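Local coordinates for chemotaxis signal transduction protein (Thermoanaerobacter tengcongensis, PDB 2QDL), which probably serves as the scaffold that couples chemoreceptors to the histidine kinase CheA in bacterial chemotaxis signalling, at residues L26-D37 with K77-E87; P62-F70 with I139-V147. All coordinates share one frame; numbering follows the deposited sequence.

Contact 1: L26-D37 with K77-E87; sequences LDIFDVHEVVKD and KSKDSRIIIVE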
# COMPACT_ATOMS: atom_id res chain seq x y z
N LEU A 26 -0.65 5.10 3.46
CA LEU A 26 -1.55 5.47 2.38
C LEU A 26 -2.59 6.43 2.93
O LEU A 26 -2.99 6.32 4.10
CB LEU A 26 -2.27 4.25 1.80
CG LEU A 26 -1.45 3.32 0.92
CD1 LEU A 26 -2.16 1.95 0.71
CD2 LEU A 26 -1.13 4.02 -0.43
N ASP A 27 -3.02 7.37 2.11
CA ASP A 27 -4.17 8.21 2.44
C ASP A 27 -5.35 7.27 2.63
O ASP A 27 -5.57 6.37 1.82
CB ASP A 27 -4.45 9.24 1.33
CG ASP A 27 -5.39 10.35 1.79
OD1 ASP A 27 -6.51 10.08 2.27
OD2 ASP A 27 -5.00 11.53 1.69
N ILE A 28 -6.09 7.46 3.71
CA ILE A 28 -7.34 6.73 3.97
C ILE A 28 -8.29 6.74 2.75
O ILE A 28 -9.03 5.79 2.54
CB ILE A 28 -8.06 7.24 5.27
CG1 ILE A 28 -9.29 6.41 5.62
CG2 ILE A 28 -8.51 8.70 5.12
CD1 ILE A 28 -9.05 4.94 5.86
N PHE A 29 -8.24 7.81 1.95
CA PHE A 29 -9.03 7.92 0.73
C PHE A 29 -8.70 6.78 -0.24
O PHE A 29 -9.58 6.33 -0.98
CB PHE A 29 -8.73 9.26 0.05
CG PHE A 29 -9.60 9.54 -1.16
CD1 PHE A 29 -10.92 9.95 -1.00
CD2 PHE A 29 -9.11 9.36 -2.44
CE1 PHE A 29 -11.74 10.18 -2.13
CE2 PHE A 29 -9.91 9.61 -3.57
CZ PHE A 29 -11.23 10.02 -3.40
N ASP A 30 -7.45 6.32 -0.25
CA ASP A 30 -7.03 5.21 -1.12
C ASP A 30 -7.24 3.83 -0.53
O ASP A 30 -7.10 2.83 -1.25
CB ASP A 30 -5.56 5.40 -1.54
CG ASP A 30 -5.35 6.70 -2.30
OD1 ASP A 30 -6.06 6.96 -3.27
OD2 ASP A 30 -4.54 7.53 -1.88
N VAL A 31 -7.57 3.77 0.76
CA VAL A 31 -7.85 2.52 1.47
C VAL A 31 -9.37 2.19 1.43
O VAL A 31 -10.15 2.72 2.22
CB VAL A 31 -7.32 2.57 2.95
CG1 VAL A 31 -7.73 1.30 3.75
CG2 VAL A 31 -5.78 2.77 2.98
N HIS A 32 -9.78 1.32 0.51
CA HIS A 32 -11.20 0.97 0.33
C HIS A 32 -11.69 0.04 1.45
O HIS A 32 -12.81 0.15 1.94
CB HIS A 32 -11.44 0.34 -1.05
CG HIS A 32 -11.34 1.32 -2.19
ND1 HIS A 32 -10.22 2.10 -2.42
CD2 HIS A 32 -12.21 1.63 -3.18
CE1 HIS A 32 -10.42 2.86 -3.48
NE2 HIS A 32 -11.62 2.60 -3.96
N GLU A 33 -10.84 -0.89 1.83
CA GLU A 33 -11.12 -1.77 2.93
C GLU A 33 -9.84 -2.51 3.33
O GLU A 33 -8.81 -2.41 2.66
CB GLU A 33 -12.32 -2.73 2.65
CG GLU A 33 -12.13 -3.83 1.68
CD GLU A 33 -13.45 -4.52 1.29
OE1 GLU A 33 -14.01 -4.14 0.25
OE2 GLU A 33 -13.90 -5.44 2.00
N VAL A 34 -9.93 -3.21 4.45
CA VAL A 34 -8.83 -3.97 4.96
C VAL A 34 -9.39 -5.35 5.32
O VAL A 34 -10.28 -5.46 6.18
CB VAL A 34 -8.26 -3.34 6.24
CG1 VAL A 34 -7.06 -4.14 6.71
CG2 VAL A 34 -7.87 -1.86 6.02
N VAL A 35 -8.87 -6.38 4.67
CA VAL A 35 -9.30 -7.76 4.94
C VAL A 35 -8.16 -8.54 5.60
O VAL A 35 -7.02 -8.13 5.51
CB VAL A 35 -9.82 -8.49 3.64
CG1 VAL A 35 -10.99 -7.71 2.99
CG2 VAL A 35 -8.75 -8.67 2.65
N LYS A 36 -8.45 -9.65 6.26
CA LYS A 36 -7.36 -10.51 6.75
C LYS A 36 -6.45 -11.19 5.68
O LYS A 36 -6.91 -11.55 4.57
CB LYS A 36 -7.90 -11.54 7.73
CG LYS A 36 -8.41 -10.84 8.98
CD LYS A 36 -8.97 -11.85 9.95
CE LYS A 36 -9.54 -11.20 11.19
NZ LYS A 36 -10.61 -12.11 11.69
N ASP A 37 -5.16 -11.35 6.03
CA ASP A 37 -4.14 -11.97 5.17
C ASP A 37 -4.31 -13.49 5.21
O ASP A 37 -3.48 -14.21 5.77
CB ASP A 37 -2.72 -11.57 5.62
CG ASP A 37 -1.60 -12.23 4.78
OD1 ASP A 37 -1.91 -13.00 3.86
OD2 ASP A 37 -0.40 -11.97 5.04
N LYS A 77 5.53 -10.93 9.50
CA LYS A 77 4.20 -11.51 9.34
C LYS A 77 3.70 -12.14 10.64
O LYS A 77 4.45 -12.84 11.32
CB LYS A 77 4.16 -12.58 8.25
CG LYS A 77 2.72 -12.96 7.95
CD LYS A 77 2.52 -14.27 7.34
CE LYS A 77 1.02 -14.51 7.32
NZ LYS A 77 0.69 -15.88 6.96
N SER A 78 2.42 -11.93 10.93
CA SER A 78 1.75 -12.54 12.08
C SER A 78 0.22 -12.53 11.85
O SER A 78 -0.25 -12.27 10.75
CB SER A 78 2.08 -11.77 13.35
OG SER A 78 1.32 -10.56 13.39
N LYS A 79 -0.53 -12.83 12.90
CA LYS A 79 -1.98 -12.73 12.87
C LYS A 79 -2.48 -11.33 12.62
O LYS A 79 -3.62 -11.16 12.20
CB LYS A 79 -2.58 -13.26 14.18
CG LYS A 79 -3.23 -14.63 14.01
CD LYS A 79 -4.04 -15.07 15.24
CE LYS A 79 -3.20 -15.95 16.20
NZ LYS A 79 -3.96 -16.23 17.48
N ASP A 80 -1.65 -10.32 12.90
CA ASP A 80 -1.98 -8.94 12.60
C ASP A 80 -1.88 -8.60 11.11
O ASP A 80 -2.29 -7.50 10.68
CB ASP A 80 -1.10 -7.98 13.41
CG ASP A 80 -1.29 -8.14 14.92
OD1 ASP A 80 -2.45 -8.21 15.37
OD2 ASP A 80 -0.28 -8.21 15.64
N SER A 81 -1.32 -9.53 10.32
CA SER A 81 -1.21 -9.30 8.88
C SER A 81 -2.60 -9.06 8.26
O SER A 81 -3.59 -9.65 8.69
CB SER A 81 -0.49 -10.46 8.17
OG SER A 81 0.90 -10.40 8.42
N ARG A 82 -2.64 -8.18 7.27
CA ARG A 82 -3.87 -7.85 6.56
C ARG A 82 -3.65 -7.67 5.07
O ARG A 82 -2.51 -7.61 4.57
CB ARG A 82 -4.44 -6.53 7.11
CG ARG A 82 -4.83 -6.57 8.57
CD ARG A 82 -6.10 -7.38 8.74
NE ARG A 82 -6.62 -7.28 10.10
CZ ARG A 82 -6.29 -8.07 11.11
NH1 ARG A 82 -5.39 -9.04 10.95
NH2 ARG A 82 -6.84 -7.86 12.30
N ILE A 83 -4.77 -7.54 4.36
CA ILE A 83 -4.76 -7.17 2.97
C ILE A 83 -5.56 -5.90 2.81
O ILE A 83 -6.78 -5.89 2.96
CB ILE A 83 -5.36 -8.28 2.03
CG1 ILE A 83 -4.57 -9.60 2.16
CG2 ILE A 83 -5.40 -7.75 0.59
CD1 ILE A 83 -5.28 -10.84 1.55
N ILE A 84 -4.84 -4.84 2.46
CA ILE A 84 -5.45 -3.54 2.18
C ILE A 84 -5.94 -3.52 0.75
O ILE A 84 -5.15 -3.69 -0.20
CB ILE A 84 -4.46 -2.38 2.38
CG1 ILE A 84 -3.87 -2.43 3.80
CG2 ILE A 84 -5.13 -1.05 2.08
CD1 ILE A 84 -2.83 -1.36 4.07
N ILE A 85 -7.25 -3.34 0.60
CA ILE A 85 -7.87 -3.24 -0.72
C ILE A 85 -7.78 -1.82 -1.22
O ILE A 85 -8.26 -0.87 -0.58
CB ILE A 85 -9.32 -3.75 -0.74
CG1 ILE A 85 -9.44 -5.12 -0.05
CG2 ILE A 85 -9.93 -3.72 -2.19
CD1 ILE A 85 -8.60 -6.23 -0.65
N VAL A 86 -7.14 -1.67 -2.37
CA VAL A 86 -7.00 -0.38 -3.02
C VAL A 86 -7.58 -0.47 -4.47
O VAL A 86 -8.12 -1.51 -4.88
CB VAL A 86 -5.49 0.09 -3.02
CG1 VAL A 86 -4.92 0.12 -1.59
CG2 VAL A 86 -4.64 -0.80 -3.94
N GLU A 87 -7.48 0.61 -5.22
CA GLU A 87 -7.94 0.66 -6.60
C GLU A 87 -6.83 1.27 -7.43
O GLU A 87 -6.31 2.30 -7.07
CB GLU A 87 -9.20 1.51 -6.73
CG GLU A 87 -9.69 1.62 -8.14
CD GLU A 87 -10.80 2.66 -8.31
OE1 GLU A 87 -10.53 3.90 -8.36
OE2 GLU A 87 -11.95 2.22 -8.42
O HOH W 1 -7.14 3.17 -3.96
O HOH W 2 -4.52 -12.36 8.80
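Antiparallel strand pairing joins V34 and V35 of strand 33-36 to I84 and I83 of strand 82-88, with a classic beta bulge in which H32 and E33 stand opposite the single residue I85. The pair forms part of the beta-barrel wall of the CheW-like domain, and strand 91-106 binds the other side of strand 82-88. V35 and I83 exchange two backbone bonds; that from I83 N to V35 O is short (2.6 Å) and almost straight (175°). At the bulge, I85 N donates to E33 O at 2.7 Å, while I85 O receives H32 N.

Beta-branched residues suit these extended strands. In V35, CG1 lies anti to the carbonyl carbon (chi1 -57°), which places CG2 between the backbone N and the carbonyl carbon and tight against I83 CB at 3.5 Å. On the same face E33 CG runs beside I85 CG1, and its carboxylate goes on to a salt bridge with R57. I83 and I85 also pack on I54. On the face of V34 and I84, I84 CG2 meets V31 CG1 at 3.9 Å; farther along, L26 CD1 crosses V86 CG1 at about a right angle.

R82 stitches the strand to the type I turn S78-S81. Its chain bends at chi2 (-73°), laying one guanidinium face under K36 CG, while NH1 donates to S81 O and, in the carbonyl plane on a lone pair, to K79 O. A leucine in its place would probably leave those two carbonyls without this donor and deprive the K36 stem of the flat face it lies on. Nearby, D37 OD2 rests on S81 CB at 3.5 Å.

Water bridges the segments where the direct ladder ends. Water 2 donates to S81 O and accepts weakly from D37 N; beyond the bulge, water 1 donates to D30 O at 2.7 Å and accepts from E87 N at 2.9 Å.

Contact 2: P62-F70 with I139-V147; sequences PVIDLKKRF and IKLHFLFEV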
# COMPACT_ATOMS: atom_id res chain seq x y z
N PRO A 62 -6.30 -9.47 -7.37
CA PRO A 62 -4.88 -9.80 -7.30
C PRO A 62 -4.18 -9.14 -6.10
O PRO A 62 -4.39 -7.96 -5.83
CB PRO A 62 -4.33 -9.28 -8.64
CG PRO A 62 -5.20 -8.16 -8.98
CD PRO A 62 -6.58 -8.55 -8.51
N VAL A 63 -3.36 -9.92 -5.40
CA VAL A 63 -2.69 -9.50 -4.19
C VAL A 63 -1.18 -9.47 -4.39
O VAL A 63 -0.58 -10.42 -4.83
CB VAL A 63 -3.02 -10.40 -2.99
CG1 VAL A 63 -2.43 -9.79 -1.71
CG2 VAL A 63 -4.53 -10.56 -2.85
N ILE A 64 -0.58 -8.32 -4.08
CA ILE A 64 0.86 -8.15 -4.18
C ILE A 64 1.47 -8.22 -2.77
O ILE A 64 0.92 -7.70 -1.79
CB ILE A 64 1.21 -6.79 -4.89
CG1 ILE A 64 2.71 -6.53 -4.92
CG2 ILE A 64 0.60 -5.63 -4.17
CD1 ILE A 64 3.09 -5.55 -6.03
N ASP A 65 2.62 -8.89 -2.71
CA ASP A 65 3.47 -8.87 -1.55
C ASP A 65 4.43 -7.72 -1.76
O ASP A 65 5.29 -7.79 -2.63
CB ASP A 65 4.18 -10.24 -1.35
CG ASP A 65 5.10 -10.24 -0.09
OD1 ASP A 65 5.86 -9.26 0.10
OD2 ASP A 65 5.09 -11.22 0.66
N LEU A 66 4.22 -6.63 -1.00
CA LEU A 66 5.04 -5.39 -1.11
C LEU A 66 6.51 -5.59 -0.78
O LEU A 66 7.37 -4.95 -1.38
CB LEU A 66 4.46 -4.26 -0.23
CG LEU A 66 3.04 -3.79 -0.55
CD1 LEU A 66 2.60 -2.70 0.45
CD2 LEU A 66 2.92 -3.27 -2.00
N LYS A 67 6.82 -6.46 0.18
CA LYS A 67 8.22 -6.76 0.53
C LYS A 67 8.96 -7.35 -0.65
O LYS A 67 10.10 -6.97 -0.91
CB LYS A 67 8.32 -7.69 1.72
CG LYS A 67 7.81 -7.10 3.03
CD LYS A 67 7.78 -8.20 4.08
CE LYS A 67 6.80 -7.87 5.17
NZ LYS A 67 6.55 -9.01 6.09
N LYS A 68 8.29 -8.24 -1.39
CA LYS A 68 8.86 -8.85 -2.60
C LYS A 68 8.93 -7.84 -3.75
O LYS A 68 9.90 -7.82 -4.52
CB LYS A 68 8.04 -10.07 -3.02
CG LYS A 68 7.97 -11.13 -1.98
CD LYS A 68 7.23 -12.38 -2.51
CE LYS A 68 7.05 -13.37 -1.41
NZ LYS A 68 6.32 -14.54 -1.91
N ARG A 69 7.92 -6.98 -3.83
CA ARG A 69 7.93 -5.90 -4.81
C ARG A 69 9.05 -4.87 -4.55
O ARG A 69 9.72 -4.42 -5.49
CB ARG A 69 6.56 -5.21 -4.86
CG ARG A 69 6.38 -4.21 -5.96
CD ARG A 69 6.77 -4.84 -7.32
NE ARG A 69 6.13 -4.23 -8.48
CZ ARG A 69 6.69 -4.19 -9.68
NH1 ARG A 69 7.88 -4.72 -9.88
NH2 ARG A 69 6.05 -3.63 -10.70
N PHE A 70 9.24 -4.50 -3.27
CA PHE A 70 10.22 -3.48 -2.89
C PHE A 70 11.63 -4.03 -2.57
O PHE A 70 12.59 -3.29 -2.60
CB PHE A 70 9.70 -2.67 -1.68
CG PHE A 70 8.37 -1.99 -1.90
CD1 PHE A 70 7.90 -1.71 -3.18
CD2 PHE A 70 7.58 -1.64 -0.81
CE1 PHE A 70 6.70 -1.09 -3.36
CE2 PHE A 70 6.36 -1.02 -0.99
CZ PHE A 70 5.93 -0.72 -2.28
N ILE A 139 3.24 5.42 -0.16
CA ILE A 139 3.39 4.58 -1.34
C ILE A 139 2.57 5.11 -2.51
O ILE A 139 1.44 5.57 -2.33
CB ILE A 139 3.00 3.11 -1.02
CG1 ILE A 139 4.09 2.47 -0.12
CG2 ILE A 139 2.66 2.29 -2.34
CD1 ILE A 139 3.63 1.17 0.54
N LYS A 140 3.15 5.07 -3.70
CA LYS A 140 2.45 5.40 -4.93
C LYS A 140 1.95 4.10 -5.50
O LYS A 140 2.73 3.17 -5.73
CB LYS A 140 3.39 6.11 -5.92
CG LYS A 140 2.83 6.35 -7.30
CD LYS A 140 3.84 7.02 -8.26
CE LYS A 140 4.03 8.51 -7.92
NZ LYS A 140 5.05 9.24 -8.81
N LEU A 141 0.64 4.03 -5.72
CA LEU A 141 -0.01 2.80 -6.17
C LEU A 141 0.10 2.55 -7.67
O LEU A 141 -0.01 1.41 -8.10
CB LEU A 141 -1.49 2.82 -5.81
CG LEU A 141 -1.85 3.01 -4.33
CD1 LEU A 141 -3.34 3.18 -4.17
CD2 LEU A 141 -1.29 1.88 -3.46
N HIS A 142 0.27 3.61 -8.46
CA HIS A 142 0.19 3.54 -9.92
C HIS A 142 0.87 2.32 -10.58
O HIS A 142 0.22 1.57 -11.32
CB HIS A 142 0.75 4.84 -10.52
CG HIS A 142 0.39 5.04 -11.96
ND1 HIS A 142 0.61 6.22 -12.63
CD2 HIS A 142 -0.19 4.20 -12.86
CE1 HIS A 142 0.19 6.10 -13.87
NE2 HIS A 142 -0.29 4.89 -14.04
N PHE A 143 2.17 2.13 -10.33
CA PHE A 143 2.95 1.13 -11.03
C PHE A 143 3.23 -0.18 -10.28
O PHE A 143 4.08 -0.97 -10.73
CB PHE A 143 4.28 1.73 -11.48
CG PHE A 143 4.13 3.07 -12.18
CD1 PHE A 143 3.46 3.17 -13.40
CD2 PHE A 143 4.65 4.23 -11.60
CE1 PHE A 143 3.31 4.41 -14.04
CE2 PHE A 143 4.50 5.50 -12.22
CZ PHE A 143 3.84 5.58 -13.45
N LEU A 144 2.54 -0.41 -9.17
CA LEU A 144 2.80 -1.60 -8.36
C LEU A 144 2.75 -2.91 -9.15
O LEU A 144 3.55 -3.81 -8.91
CB LEU A 144 1.91 -1.66 -7.10
CG LEU A 144 2.23 -0.64 -6.00
CD1 LEU A 144 1.14 -0.71 -4.88
CD2 LEU A 144 3.65 -0.86 -5.44
N PHE A 145 1.86 -2.97 -10.14
CA PHE A 145 1.63 -4.17 -10.93
C PHE A 145 2.31 -4.15 -12.30
O PHE A 145 2.22 -5.12 -13.05
CB PHE A 145 0.11 -4.40 -11.13
CG PHE A 145 -0.57 -4.93 -9.90
CD1 PHE A 145 -0.70 -6.30 -9.69
CD2 PHE A 145 -1.04 -4.04 -8.92
CE1 PHE A 145 -1.30 -6.79 -8.55
CE2 PHE A 145 -1.63 -4.51 -7.77
CZ PHE A 145 -1.77 -5.88 -7.57
N GLU A 146 2.97 -3.04 -12.64
CA GLU A 146 3.54 -2.89 -13.97
C GLU A 146 4.90 -3.58 -14.09
O GLU A 146 5.90 -3.12 -13.52
CB GLU A 146 3.61 -1.42 -14.41
CG GLU A 146 3.35 -1.27 -15.93
CD GLU A 146 3.60 0.13 -16.45
OE1 GLU A 146 2.96 1.09 -15.96
OE2 GLU A 146 4.43 0.28 -17.38
N VAL A 147 4.90 -4.68 -14.84
CA VAL A 147 6.07 -5.51 -15.11
C VAL A 147 6.56 -5.21 -16.53
O VAL A 147 5.86 -5.50 -17.51
CB VAL A 147 5.71 -7.02 -15.04
CG1 VAL A 147 6.91 -7.88 -15.33
CG2 VAL A 147 5.11 -7.37 -13.69
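With CG opposite its backbone N (chi1 -172°) and its chain bent at chi2 (52°), R69 reaches from helix 66-70 to the backbone of the overlapping type I turns 141-144 and 143-146. NE donates to L144 O at 2.6 Å, and NH2 to E146 O at 2.9 Å. The E146 oxygen lies in the guanidinium plane, although NH2 stands well above the plane of that carbonyl. NH2 adds weak bonds to L144 O and F143 O. Arginine suits the place because its spread of N-H groups can serve several carbonyls at once; F49 supplies a cation-pi partner.

Apart from this polar grip the contact is apolar. The edge of the F70 ring meets two aliphatic ends, CE1 against L144 CD2 at 3.7 Å and CE2 against I139 CD1 at 3.8 Å. L66 CD1 meets I139 CD1 tip to tip. F145 brings its ring back to strand 59-65, where CE1 touches P62 CB at 3.9 Å and CZ touches I64 CB at 4.1 Å. I64 CD1 ends beside L144 O.

D65, at the N-cap, accepts K68 N through OD1, capping the first turn of the helix. The whole is a short N-capped helix following a barrel strand, packed on a chain of turns within the CheW-like beta-barrel fold.

The centres of contacts 1 and 2 lie about 13 Å apart, and all four segments belong to one CheW-like domain. Their order along the chain is 26-37, 62-70, 77-87, 139-147, so the contacts interlock: helix 66-70 of contact 2 precedes strand 82-88 of contact 1. Both reach the same curled mixed sheet, where strand 91-106 pairs with strand 59-65 and with strand 82-88. They also touch directly, L26 CD2 packing against L141 CD2 at 3.7 Å and V86 CB against L141 CD1. Segments distant in sequence are thus drawn together on one curled sheet of the CheW-like domain.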